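Local atomic coordinates of nucleoside-triphosphatase THEP1 (Aquifex aeolicus, PDB entry 1YE8), a protein that hydrolyses nucleoside triphosphates such as ATP, GTP, CTP, TTP and UTP to the diphosphate and phosphate, without kinase activity. Residues F47-S61 with Y73-I87. Residues are numbered along the deposited sequence; the frame is centred on the assembly and turned at random.
Sequences FRIITTEGKKKIFSS and YGVNVQYFEELAIPI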
ATOM      1  N   PHE A  47      -9.745   7.477  -7.507  1.00 12.06           N
ATOM      2  CA  PHE A  47      -8.835   6.388  -7.169  1.00 11.54           C
ATOM      3  C   PHE A  47      -9.600   5.097  -6.940  1.00 11.32           C
ATOM      4  O   PHE A  47     -10.657   5.095  -6.296  1.00 10.95           O
ATOM      5  CB  PHE A  47      -8.008   6.737  -5.929  1.00 11.92           C
ATOM      6  CG  PHE A  47      -7.177   7.981  -6.091  1.00 14.36           C
ATOM      7  CD1 PHE A  47      -7.725   9.233  -5.829  1.00 14.95           C
ATOM      8  CD2 PHE A  47      -5.853   7.902  -6.535  1.00 15.96           C
ATOM      9  CE1 PHE A  47      -6.972  10.392  -5.982  1.00 16.86           C
ATOM     10  CE2 PHE A  47      -5.092   9.065  -6.698  1.00 17.73           C
ATOM     11  CZ  PHE A  47      -5.660  10.308  -6.417  1.00 18.66           C
ATOM     12  N   ARG A  48      -9.015   4.003  -7.417  1.00 11.22           N
ATOM     13  CA  ARG A  48      -9.600   2.673  -7.382  1.00 11.81           C
ATOM     14  C   ARG A  48      -8.684   1.733  -6.607  1.00 11.46           C
ATOM     15  O   ARG A  48      -7.496   1.661  -6.884  1.00 11.81           O
ATOM     16  CB  ARG A  48      -9.777   2.154  -8.827  1.00 14.24           C
ATOM     17  CG  ARG A  48     -10.652   0.930  -8.961  1.00 18.19           C
ATOM     18  CD  ARG A  48     -10.805   0.413 -10.387  1.00 22.61           C
ATOM     19  NE  ARG A  48     -10.485   1.405 -11.406  1.00 26.65           N
ATOM     20  CZ  ARG A  48     -11.369   1.992 -12.217  1.00 27.87           C
ATOM     21  NH1 ARG A  48     -12.666   1.715 -12.149  1.00 29.00           N
ATOM     22  NH2 ARG A  48     -10.945   2.870 -13.108  1.00 28.69           N
ATOM     23  N   ILE A  49      -9.231   1.011  -5.647  1.00 10.22           N
ATOM     24  CA  ILE A  49      -8.473  -0.065  -4.997  1.00 10.23           C
ATOM     25  C   ILE A  49      -8.572  -1.301  -5.886  1.00 10.15           C
ATOM     26  O   ILE A  49      -9.650  -1.614  -6.403  1.00 10.80           O
ATOM     27  CB  ILE A  49      -8.977  -0.335  -3.533  1.00  9.96           C
ATOM     28  CG1 ILE A  49      -8.225  -1.529  -2.927  1.00  9.87           C
ATOM     29  CG2 ILE A  49     -10.497  -0.510  -3.475  1.00 11.11           C
ATOM     30  CD1 ILE A  49      -8.383  -1.679  -1.421  1.00 10.40           C
ATOM     31  N   ILE A  50      -7.443  -1.972  -6.111  1.00  9.76           N
ATOM     32  CA  ILE A  50      -7.400  -3.200  -6.900  1.00 10.01           C
ATOM     33  C   ILE A  50      -6.675  -4.230  -6.047  1.00  9.43           C
ATOM     34  O   ILE A  50      -5.554  -3.976  -5.609  1.00  9.51           O
ATOM     35  CB  ILE A  50      -6.655  -2.969  -8.230  1.00 10.48           C
ATOM     36  CG1 ILE A  50      -7.349  -1.835  -9.017  1.00 13.22           C
ATOM     37  CG2 ILE A  50      -6.600  -4.278  -9.025  1.00 11.70           C
ATOM     38  CD1 ILE A  50      -6.861  -1.613 -10.451  1.00 17.13           C
ATOM     39  N   THR A  51      -7.311  -5.366  -5.765  1.00  9.25           N
ATOM     40  CA  THR A  51      -6.644  -6.394  -4.980  1.00  9.36           C
ATOM     41  C   THR A  51      -5.834  -7.359  -5.831  1.00  9.18           C
ATOM     42  O   THR A  51      -5.976  -7.406  -7.051  1.00 10.23           O
ATOM     43  CB  THR A  51      -7.607  -7.187  -4.099  1.00  8.58           C
ATOM     44  OG1 THR A  51      -8.355  -8.092  -4.936  1.00  9.56           O
ATOM     45  CG2 THR A  51      -8.628  -6.261  -3.389  1.00  9.96           C
ATOM     46  N   THR A  52      -5.010  -8.162  -5.172  1.00  9.47           N
ATOM     47  CA  THR A  52      -4.283  -9.220  -5.853  1.00 10.01           C
ATOM     48  C   THR A  52      -5.204 -10.325  -6.382  1.00 10.65           C
ATOM     49  O   THR A  52      -4.714 -11.210  -7.092  1.00 12.34           O
ATOM     50  CB  THR A  52      -3.243  -9.834  -4.922  1.00  9.57           C
ATOM     51  OG1 THR A  52      -3.833 -10.070  -3.635  1.00 10.06           O
ATOM     52  CG2 THR A  52      -2.070  -8.859  -4.691  1.00 10.67           C
ATOM     53  N   GLU A  53      -6.504 -10.274  -6.073  1.00 10.71           N
ATOM     54  CA  GLU A  53      -7.489 -11.195  -6.672  1.00 12.31           C
ATOM     55  C   GLU A  53      -8.288 -10.546  -7.781  1.00 12.84           C
ATOM     56  O   GLU A  53      -9.225 -11.153  -8.316  1.00 14.49           O
ATOM     57  CB  GLU A  53      -8.432 -11.784  -5.612  1.00 12.50           C
ATOM     58  CG  GLU A  53      -7.747 -12.679  -4.603  1.00 13.75           C
ATOM     59  CD  GLU A  53      -6.976 -13.849  -5.208  1.00 13.68           C
ATOM     60  OE1 GLU A  53      -7.265 -14.287  -6.364  1.00 16.21           O
ATOM     61  OE2 GLU A  53      -6.069 -14.346  -4.514  1.00 14.59           O
ATOM     62  N   GLY A  54      -7.920  -9.325  -8.155  1.00 12.04           N
ATOM     63  CA  GLY A  54      -8.573  -8.655  -9.264  1.00 12.92           C
ATOM     64  C   GLY A  54      -9.882  -7.976  -8.912  1.00 12.77           C
ATOM     65  O   GLY A  54     -10.602  -7.507  -9.798  1.00 15.01           O
ATOM     66  N   LYS A  55     -10.206  -7.880  -7.627  1.00 12.53           N
ATOM     67  CA  LYS A  55     -11.385  -7.132  -7.220  1.00 12.62           C
ATOM     68  C   LYS A  55     -11.054  -5.644  -7.264  1.00 11.87           C
ATOM     69  O   LYS A  55      -9.954  -5.242  -6.876  1.00 12.07           O
ATOM     70  CB  LYS A  55     -11.870  -7.547  -5.824  1.00 13.63           C
ATOM     71  CG  LYS A  55     -12.156  -9.041  -5.657  1.00 16.46           C
ATOM     72  CD  LYS A  55     -13.304  -9.542  -6.500  1.00 20.95           C
ATOM     73  CE  LYS A  55     -13.470 -11.048  -6.278  1.00 24.39           C
ATOM     74  NZ  LYS A  55     -14.223 -11.343  -5.036  1.00 28.20           N
ATOM     75  N   LYS A  56     -11.987  -4.843  -7.766  1.00 11.78           N
ATOM     76  CA  LYS A  56     -11.775  -3.410  -7.989  1.00 12.41           C
ATOM     77  C   LYS A  56     -12.954  -2.568  -7.512  1.00 12.77           C
ATOM     78  O   LYS A  56     -14.116  -2.973  -7.656  1.00 14.05           O
ATOM     79  CB  LYS A  56     -11.534  -3.116  -9.476  1.00 13.03           C
ATOM     80  CG  LYS A  56     -10.547  -4.038 -10.156  1.00 15.42           C
ATOM     81  CD  LYS A  56     -10.472  -3.778 -11.641  1.00 18.99           C
ATOM     82  CE  LYS A  56      -9.648  -4.850 -12.294  1.00 22.78           C
ATOM     83  NZ  LYS A  56      -8.249  -4.856 -11.805  1.00 25.79           N
ATOM     84  N   LYS A  57     -12.666  -1.397  -6.950  1.00 12.48           N
ATOM     85  CA  LYS A  57     -13.720  -0.464  -6.562  1.00 12.33           C
ATOM     86  C   LYS A  57     -13.186   0.949  -6.451  1.00 11.92           C
ATOM     87  O   LYS A  57     -12.137   1.167  -5.823  1.00 11.73           O
ATOM     88  CB  LYS A  57     -14.357  -0.858  -5.228  1.00 12.69           C
ATOM     89  CG  LYS A  57     -15.620  -0.048  -4.913  1.00 15.16           C
ATOM     90  CD  LYS A  57     -16.433  -0.653  -3.780  1.00 17.55           C
ATOM     91  CE  LYS A  57     -17.004  -1.994  -4.144  1.00 20.98           C
ATOM     92  NZ  LYS A  57     -18.017  -1.892  -5.223  1.00 23.05           N
ATOM     93  N   ILE A  58     -13.906   1.909  -7.034  1.00 11.88           N
ATOM     94  CA  ILE A  58     -13.592   3.318  -6.821  1.00 11.97           C
ATOM     95  C   ILE A  58     -14.001   3.687  -5.402  1.00 11.06           C
ATOM     96  O   ILE A  58     -15.171   3.569  -5.028  1.00 11.56           O
ATOM     97  CB  ILE A  58     -14.313   4.242  -7.836  1.00 12.74           C
ATOM     98  CG1 ILE A  58     -13.818   3.939  -9.256  1.00 13.94           C
ATOM     99  CG2 ILE A  58     -14.057   5.717  -7.482  1.00 14.92           C
ATOM    100  CD1 ILE A  58     -14.567   4.706 -10.368  1.00 16.75           C
ATOM    101  N   PHE A  59     -13.035   4.128  -4.600  1.00 10.65           N
ATOM    102  CA  PHE A  59     -13.329   4.541  -3.231  1.00 10.07           C
ATOM    103  C   PHE A  59     -13.105   6.026  -2.958  1.00  9.76           C
ATOM    104  O   PHE A  59     -13.442   6.511  -1.890  1.00 11.00           O
ATOM    105  CB  PHE A  59     -12.528   3.698  -2.223  1.00  9.94           C
ATOM    106  CG  PHE A  59     -11.034   4.006  -2.189  1.00 10.18           C
ATOM    107  CD1 PHE A  59     -10.159   3.360  -3.056  1.00 10.05           C
ATOM    108  CD2 PHE A  59     -10.520   4.909  -1.272  1.00 10.23           C
ATOM    109  CE1 PHE A  59      -8.774   3.622  -3.024  1.00 11.29           C
ATOM    110  CE2 PHE A  59      -9.139   5.196  -1.243  1.00 10.17           C
ATOM    111  CZ  PHE A  59      -8.267   4.538  -2.126  1.00 11.07           C
ATOM    112  N   SER A  60     -12.534   6.749  -3.915  1.00 10.54           N
ATOM    113  CA  SER A  60     -12.326   8.176  -3.754  1.00 11.24           C
ATOM    114  C   SER A  60     -12.559   8.815  -5.104  1.00 10.98           C
ATOM    115  O   SER A  60     -12.051   8.327  -6.107  1.00 12.46           O
ATOM    116  CB  SER A  60     -10.898   8.443  -3.288  1.00 12.09           C
ATOM    117  OG  SER A  60     -10.631   9.829  -3.221  1.00 14.45           O
ATOM    118  N   SER A  61     -13.341   9.892  -5.141  1.00 11.35           N
ATOM    119  CA  SER A  61     -13.697  10.504  -6.419  1.00 11.57           C
ATOM    120  C   SER A  61     -14.094  11.956  -6.241  1.00 11.47           C
ATOM    121  O   SER A  61     -14.687  12.323  -5.225  1.00 11.23           O
ATOM    122  CB  SER A  61     -14.868   9.751  -7.084  1.00 12.01           C
ATOM    123  OG  SER A  61     -15.267  10.352  -8.323  1.00 13.55           O
ATOM    124  N   TYR A  73     -11.344  15.451  -3.736  1.00 14.69           N
ATOM    125  CA  TYR A  73     -11.723  14.032  -3.728  1.00 13.86           C
ATOM    126  C   TYR A  73     -12.501  13.671  -2.472  1.00 13.38           C
ATOM    127  O   TYR A  73     -11.991  13.828  -1.370  1.00 13.79           O
ATOM    128  CB  TYR A  73     -10.467  13.156  -3.800  1.00 13.69           C
ATOM    129  CG  TYR A  73      -9.678  13.351  -5.065  1.00 13.57           C
ATOM    130  CD1 TYR A  73     -10.011  12.668  -6.223  1.00 14.09           C
ATOM    131  CD2 TYR A  73      -8.626  14.262  -5.114  1.00 14.82           C
ATOM    132  CE1 TYR A  73      -9.306  12.870  -7.414  1.00 14.86           C
ATOM    133  CE2 TYR A  73      -7.913  14.462  -6.286  1.00 14.88           C
ATOM    134  CZ  TYR A  73      -8.261  13.767  -7.429  1.00 14.93           C
ATOM    135  OH  TYR A  73      -7.563  13.964  -8.599  1.00 17.05           O
ATOM    136  N   GLY A  74     -13.719  13.170  -2.650  1.00 12.14           N
ATOM    137  CA  GLY A  74     -14.516  12.631  -1.560  1.00 11.81           C
ATOM    138  C   GLY A  74     -14.182  11.165  -1.371  1.00 10.59           C
ATOM    139  O   GLY A  74     -14.160  10.409  -2.340  1.00 10.19           O
ATOM    140  N   VAL A  75     -13.879  10.785  -0.134  1.00 10.67           N
ATOM    141  CA  VAL A  75     -13.491   9.414   0.186  1.00 10.60           C
ATOM    142  C   VAL A  75     -14.648   8.652   0.827  1.00 10.55           C
ATOM    143  O   VAL A  75     -15.237   9.092   1.835  1.00 11.66           O
ATOM    144  CB  VAL A  75     -12.279   9.372   1.137  1.00 10.52           C
ATOM    145  CG1 VAL A  75     -11.904   7.927   1.480  1.00 11.63           C
ATOM    146  CG2 VAL A  75     -11.084  10.092   0.516  1.00 12.61           C
ATOM    147  N   ASN A  76     -14.974   7.509   0.227  1.00 10.21           N
ATOM    148  CA  ASN A  76     -15.966   6.616   0.800  1.00 10.21           C
ATOM    149  C   ASN A  76     -15.247   5.496   1.545  1.00 10.18           C
ATOM    150  O   ASN A  76     -14.700   4.544   0.934  1.00  9.74           O
ATOM    151  CB  ASN A  76     -16.890   6.071  -0.279  1.00 10.61           C
ATOM    152  CG  ASN A  76     -18.063   5.313   0.300  1.00 10.69           C
ATOM    153  OD1 ASN A  76     -17.893   4.503   1.215  1.00 11.84           O
ATOM    154  ND2 ASN A  76     -19.271   5.567  -0.235  1.00 13.53           N
ATOM    155  N   VAL A  77     -15.192   5.665   2.863  1.00 10.20           N
ATOM    156  CA  VAL A  77     -14.450   4.766   3.734  1.00 11.26           C
ATOM    157  C   VAL A  77     -14.991   3.339   3.620  1.00 11.60           C
ATOM    158  O   VAL A  77     -14.222   2.377   3.630  1.00 12.23           O
ATOM    159  CB  VAL A  77     -14.481   5.272   5.187  1.00 11.43           C
ATOM    160  CG1 VAL A  77     -14.000   4.194   6.170  1.00 12.22           C
ATOM    161  CG2 VAL A  77     -13.674   6.551   5.305  1.00 13.29           C
ATOM    162  N   GLN A  78     -16.314   3.211   3.519  1.00 11.61           N
ATOM    163  CA  GLN A  78     -16.974   1.916   3.424  1.00 12.73           C
ATOM    164  C   GLN A  78     -16.591   1.199   2.123  1.00 11.63           C
ATOM    165  O   GLN A  78     -16.299  -0.005   2.136  1.00 11.76           O
ATOM    166  CB  GLN A  78     -18.496   2.086   3.559  1.00 13.86           C
ATOM    167  CG  GLN A  78     -18.957   2.454   4.993  1.00 18.49           C
ATOM    168  CD  GLN A  78     -18.484   3.845   5.472  1.00 21.99           C
ATOM    169  OE1 GLN A  78     -18.003   3.976   6.606  1.00 25.33           O
ATOM    170  NE2 GLN A  78     -18.608   4.873   4.610  1.00 20.24           N
ATOM    171  N   TYR A  79     -16.540   1.932   1.007  1.00 11.21           N
ATOM    172  CA  TYR A  79     -16.131   1.324  -0.250  1.00 11.06           C
ATOM    173  C   TYR A  79     -14.690   0.835  -0.185  1.00 10.62           C
ATOM    174  O   TYR A  79     -14.374  -0.231  -0.694  1.00 11.08           O
ATOM    175  CB  TYR A  79     -16.247   2.315  -1.411  1.00 11.82           C
ATOM    176  CG  TYR A  79     -17.666   2.667  -1.835  1.00 11.44           C
ATOM    177  CD1 TYR A  79     -18.782   2.073  -1.244  1.00 12.42           C
ATOM    178  CD2 TYR A  79     -17.867   3.573  -2.868  1.00 12.13           C
ATOM    179  CE1 TYR A  79     -20.083   2.399  -1.668  1.00 12.80           C
ATOM    180  CE2 TYR A  79     -19.149   3.899  -3.303  1.00 13.97           C
ATOM    181  CZ  TYR A  79     -20.244   3.316  -2.697  1.00 13.94           C
ATOM    182  OH  TYR A  79     -21.512   3.674  -3.151  1.00 15.67           O
ATOM    183  N   PHE A  80     -13.828   1.634   0.439  1.00 10.10           N
ATOM    184  CA  PHE A  80     -12.437   1.244   0.598  1.00  9.73           C
ATOM    185  C   PHE A  80     -12.336  -0.024   1.445  1.00  9.09           C
ATOM    186  O   PHE A  80     -11.678  -1.000   1.063  1.00  9.22           O
ATOM    187  CB  PHE A  80     -11.634   2.389   1.227  1.00  9.13           C
ATOM    188  CG  PHE A  80     -10.230   2.008   1.592  1.00  8.97           C
ATOM    189  CD1 PHE A  80      -9.290   1.817   0.597  1.00  9.00           C
ATOM    190  CD2 PHE A  80      -9.851   1.848   2.917  1.00  9.26           C
ATOM    191  CE1 PHE A  80      -7.971   1.439   0.906  1.00 10.52           C
ATOM    192  CE2 PHE A  80      -8.539   1.488   3.255  1.00 10.63           C
ATOM    193  CZ  PHE A  80      -7.599   1.289   2.237  1.00 10.00           C
ATOM    194  N   GLU A  81     -13.002  -0.013   2.597  1.00  9.56           N
ATOM    195  CA  GLU A  81     -12.926  -1.118   3.552  1.00 10.02           C
ATOM    196  C   GLU A  81     -13.473  -2.411   2.987  1.00 10.34           C
ATOM    197  O   GLU A  81     -12.961  -3.480   3.299  1.00 10.49           O
ATOM    198  CB  GLU A  81     -13.682  -0.767   4.838  1.00 10.13           C
ATOM    199  CG  GLU A  81     -12.953   0.243   5.703  1.00 10.85           C
ATOM    200  CD  GLU A  81     -13.717   0.671   6.954  1.00 13.19           C
ATOM    201  OE1 GLU A  81     -14.931   0.392   7.079  1.00 17.36           O
ATOM    202  OE2 GLU A  81     -13.098   1.328   7.804  1.00 12.60           O
ATOM    203  N   GLU A  82     -14.498  -2.306   2.142  1.00 11.53           N
ATOM    204  CA  GLU A  82     -15.140  -3.477   1.557  1.00 12.54           C
ATOM    205  C   GLU A  82     -14.116  -4.403   0.908  1.00 11.90           C
ATOM    206  O   GLU A  82     -14.239  -5.628   0.990  1.00 12.81           O
ATOM    207  CB  GLU A  82     -16.177  -3.035   0.520  1.00 13.62           C
ATOM    208  CG  GLU A  82     -17.081  -4.148   0.025  1.00 17.84           C
ATOM    209  CD  GLU A  82     -18.114  -3.662  -0.971  1.00 22.43           C
ATOM    210  OE1 GLU A  82     -18.537  -2.490  -0.867  1.00 23.95           O
ATOM    211  OE2 GLU A  82     -18.497  -4.464  -1.857  1.00 25.48           O
ATOM    212  N   LEU A  83     -13.109  -3.817   0.254  1.00 10.74           N
ATOM    213  CA  LEU A  83     -12.072  -4.588  -0.421  1.00 10.86           C
ATOM    214  C   LEU A  83     -10.791  -4.671   0.403  1.00  9.49           C
ATOM    215  O   LEU A  83     -10.176  -5.728   0.461  1.00 10.36           O
ATOM    216  CB  LEU A  83     -11.770  -4.002  -1.815  1.00 11.04           C
ATOM    217  CG  LEU A  83     -12.675  -4.489  -2.946  1.00 12.09           C
ATOM    218  CD1 LEU A  83     -14.135  -4.096  -2.726  1.00 14.89           C
ATOM    219  CD2 LEU A  83     -12.149  -3.964  -4.268  1.00 12.56           C
ATOM    220  N   ALA A  84     -10.405  -3.576   1.054  1.00  9.08           N
ATOM    221  CA  ALA A  84      -9.106  -3.526   1.741  1.00  8.99           C
ATOM    222  C   ALA A  84      -9.042  -4.449   2.947  1.00  8.90           C
ATOM    223  O   ALA A  84      -8.040  -5.120   3.161  1.00  9.06           O
ATOM    224  CB  ALA A  84      -8.758  -2.107   2.168  1.00  9.70           C
ATOM    225  N   ILE A  85     -10.094  -4.463   3.760  1.00  8.94           N
ATOM    226  CA  ILE A  85      -9.987  -5.157   5.041  1.00  9.75           C
ATOM    227  C   ILE A  85      -9.921  -6.682   4.873  1.00  9.70           C
ATOM    228  O   ILE A  85      -9.007  -7.319   5.420  1.00 10.19           O
ATOM    229  CB  ILE A  85     -11.067  -4.683   6.048  1.00  9.95           C
ATOM    230  CG1 ILE A  85     -10.958  -3.161   6.260  1.00 10.62           C
ATOM    231  CG2 ILE A  85     -10.917  -5.445   7.380  1.00 11.04           C
ATOM    232  CD1 ILE A  85      -9.592  -2.651   6.780  1.00 12.27           C
ATOM    233  N   PRO A  86     -10.836  -7.292   4.115  1.00  9.82           N
ATOM    234  CA  PRO A  86     -10.757  -8.749   4.000  1.00 10.39           C
ATOM    235  C   PRO A  86      -9.469  -9.212   3.319  1.00  9.47           C
ATOM    236  O   PRO A  86      -8.912 -10.222   3.758  1.00  9.71           O
ATOM    237  CB  PRO A  86     -12.020  -9.140   3.226  1.00 11.56           C
ATOM    238  CG  PRO A  86     -12.579  -7.891   2.688  1.00 12.03           C
ATOM    239  CD  PRO A  86     -12.055  -6.746   3.481  1.00 10.44           C
ATOM    240  N   ILE A  87      -8.979  -8.510   2.301  1.00  9.26           N
ATOM    241  CA  ILE A  87      -7.750  -8.985   1.669  1.00  9.32           C
ATOM    242  C   ILE A  87      -6.535  -8.831   2.594  1.00  8.98           C
ATOM    243  O   ILE A  87      -5.664  -9.703   2.606  1.00  9.22           O
ATOM    244  CB  ILE A  87      -7.521  -8.363   0.260  1.00  9.09           C
ATOM    245  CG1 ILE A  87      -6.489  -9.189  -0.520  1.00  9.45           C
ATOM    246  CG2 ILE A  87      -7.054  -6.923   0.334  1.00 10.18           C
ATOM    247  CD1 ILE A  87      -7.007 -10.565  -0.978  1.00 11.34           C
TER
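Phe80 CD1 stands over the centre of the Phe59 ring, 3.7 Å above its plane, an edge-to-face pair; chi1 of 72° sets Phe59 CG between its own backbone N and carbonyl carbon, which lays Phe59 alongside Phe80, both pointing the same way. In a second such pair, nearer strand 73-75, Phe47 CE1 points onto the face of Tyr73, planes at 61°. Aliphatic packing continues along the hairpin: Ile49 CD1 reaches Ala84 CB at 3.6 Å, while Leu83 CD2 presses on the backbone at Lys55 C, also 3.6 Å. Lys57 CD crosses at Tyr79 CB, and its CE lies by Glu82, NZ 4.3 Å from Glu82 OE2, too far for a salt bridge. Thr51 CG2 meets Ile87 CG2 at 4.1 Å; OG1 accepts from Glu53 N, an ST turn, and from Lys55 N, across the type I turn Thr51-Gly54. A valine here would probably leave both amides without their shared acceptor, freeing the turn to shift. Backbone bonds pair Ser61 with Gly74 in both directions, and Asn76, the helix N-cap, donates its N to Phe59 O (2.8 Å) beside the classic bulge in which Phe59 and Ser60 both face Phe47. Thus strand 73-75 extends the antiparallel sheet beside strand 56-61, and helix 77-97 runs back along the hairpin, at 20° to strand 47-51, Phe118 of helix 116-126 meeting Phe80 edge-to-face.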